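PDB 3PG1: mitogen-activated protein kinase, putative (Map kinase-like protein) from Leishmania major, which probably binds ATP and transfers its gamma-phosphate to serine or threonine hydroxyls of substrate proteins. Local coordinates for residues Val99-Glu102 against Met106-Leu109. Numbering follows the deposited sequence.
Sequences VHFE and MHKL
His100 and Lys108 form the hydrogen-bonded pair of an antiparallel beta hairpin, strands 96-100 and 108-114 of the N-lobe sheet of the protein kinase fold, and illustrate how such a hairpin is fastened near its turn. His100 N donates to Lys108 O, and Lys108 N returns a nearly straight bond to His100 O (2.8 Å, 171° at the hydrogen). That carbonyl also receives a CA-H...O contact from His107 CA. Beyond the regular ladder, Met106 N reaches Glu102 O at 3.1 Å, carrying the pairing into the loop. Met106 O, buried by the contact, has no hydrogen-bond partner in the model.

Phe101 presents its edge to the face of His107 in an offset edge-to-face pair, centroids 5.6 Å apart and planes at 69°; His350 of helix 346-360 stacks on Phe101 and meets His107 edge-to-face. Glu102 runs alongside Met106: its CG is anti to the backbone N (chi1 -165°), and the extended chain brings OE2 beside Met106 CB. At the non-hydrogen-bonded pair, Val99 and Leu109 lie side by side against helix 346-360, Val99 on Val357 and Leu109 on Phe353, and Val99 CG1 touches Leu109 CD1 at 3.6 Å.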
loop_
_atom_site.group_PDB
_atom_site.type_symbol
_atom_site.label_atom_id
_atom_site.label_comp_id
_atom_site.label_asym_id
_atom_site.label_seq_id
_atom_site.Cartn_x
_atom_site.Cartn_y
_atom_site.Cartn_z
ATOM N N VAL A 99 10.990 -15.371 -15.751
ATOM C CA VAL A 99 12.180 -14.610 -16.132
ATOM C C VAL A 99 12.833 -15.147 -17.389
ATOM O O VAL A 99 13.070 -16.355 -17.504
ATOM C CB VAL A 99 13.212 -14.489 -14.976
ATOM C CG1 VAL A 99 12.807 -13.410 -13.982
ATOM C CG2 VAL A 99 13.435 -15.828 -14.268
ATOM N N HIS A 100 13.121 -14.246 -18.336
ATOM C CA HIS A 100 13.801 -14.602 -19.576
ATOM C C HIS A 100 15.192 -13.991 -19.524
ATOM O O HIS A 100 15.342 -12.780 -19.688
ATOM C CB HIS A 100 13.018 -14.127 -20.819
ATOM C CG HIS A 100 13.730 -14.392 -22.122
ATOM N ND1 HIS A 100 14.054 -13.359 -22.995
ATOM C CD2 HIS A 100 14.193 -15.556 -22.637
ATOM C CE1 HIS A 100 14.677 -13.928 -24.012
ATOM N NE2 HIS A 100 14.791 -15.247 -23.841
ATOM N N PHE A 101 16.196 -14.819 -19.226
ATOM C CA PHE A 101 17.581 -14.370 -19.169
ATOM C C PHE A 101 18.269 -14.581 -20.522
ATOM O O PHE A 101 18.228 -15.685 -21.074
ATOM C CB PHE A 101 18.348 -15.073 -18.037
ATOM C CG PHE A 101 17.922 -14.696 -16.634
ATOM C CD1 PHE A 101 18.034 -13.383 -16.181
ATOM C CD2 PHE A 101 17.463 -15.661 -15.745
ATOM C CE1 PHE A 101 17.646 -13.038 -14.884
ATOM C CE2 PHE A 101 17.098 -15.316 -14.437
ATOM C CZ PHE A 101 17.194 -14.008 -14.017
ATOM N N GLU A 102 18.875 -13.503 -21.053
ATOM C CA GLU A 102 19.610 -13.471 -22.317
ATOM C C GLU A 102 20.912 -12.678 -22.091
ATOM O O GLU A 102 20.869 -11.480 -21.795
ATOM C CB GLU A 102 18.734 -12.862 -23.425
ATOM C CG GLU A 102 19.230 -13.098 -24.841
ATOM C CD GLU A 102 18.181 -12.812 -25.897
ATOM O OE1 GLU A 102 17.363 -13.717 -26.180
ATOM O OE2 GLU A 102 18.157 -11.676 -26.420
ATOM N N MET A 106 20.002 -8.508 -22.051
ATOM C CA MET A 106 18.703 -8.630 -22.728
ATOM C C MET A 106 17.696 -9.400 -21.826
ATOM O O MET A 106 16.767 -10.052 -22.320
ATOM C CB MET A 106 18.869 -9.313 -24.104
ATOM C CG MET A 106 19.715 -8.529 -25.101
ATOM S SD MET A 106 18.848 -7.144 -25.886
ATOM C CE MET A 106 18.041 -8.006 -27.243
ATOM N N HIS A 107 17.886 -9.293 -20.498
ATOM C CA HIS A 107 17.058 -9.956 -19.485
ATOM C C HIS A 107 15.705 -9.280 -19.310
ATOM O O HIS A 107 15.635 -8.048 -19.197
ATOM C CB HIS A 107 17.799 -10.063 -18.139
ATOM C CG HIS A 107 19.253 -10.412 -18.262
ATOM N ND1 HIS A 107 20.244 -9.511 -17.908
ATOM C CD2 HIS A 107 19.839 -11.546 -18.713
ATOM C CE1 HIS A 107 21.391 -10.125 -18.152
ATOM N NE2 HIS A 107 21.197 -11.348 -18.648
ATOM N N LYS A 108 14.631 -10.102 -19.285
ATOM C CA LYS A 108 13.240 -9.661 -19.111
ATOM C C LYS A 108 12.562 -10.367 -17.935
ATOM O O LYS A 108 12.820 -11.544 -17.677
ATOM C CB LYS A 108 12.417 -9.871 -20.398
ATOM C CG LYS A 108 12.716 -8.854 -21.493
ATOM C CD LYS A 108 12.260 -9.310 -22.863
ATOM C CE LYS A 108 12.915 -8.514 -23.970
ATOM N NZ LYS A 108 13.840 -9.356 -24.774
ATOM N N LEU A 109 11.682 -9.639 -17.241
ATOM C CA LEU A 109 10.907 -10.145 -16.111
ATOM C C LEU A 109 9.436 -9.811 -16.320
ATOM O O LEU A 109 9.085 -8.690 -16.708
ATOM C CB LEU A 109 11.456 -9.628 -14.762
ATOM C CG LEU A 109 10.550 -9.673 -13.507
ATOM C CD1 LEU A 109 10.254 -11.096 -13.057
ATOM C CD2 LEU A 109 11.181 -8.933 -12.368
#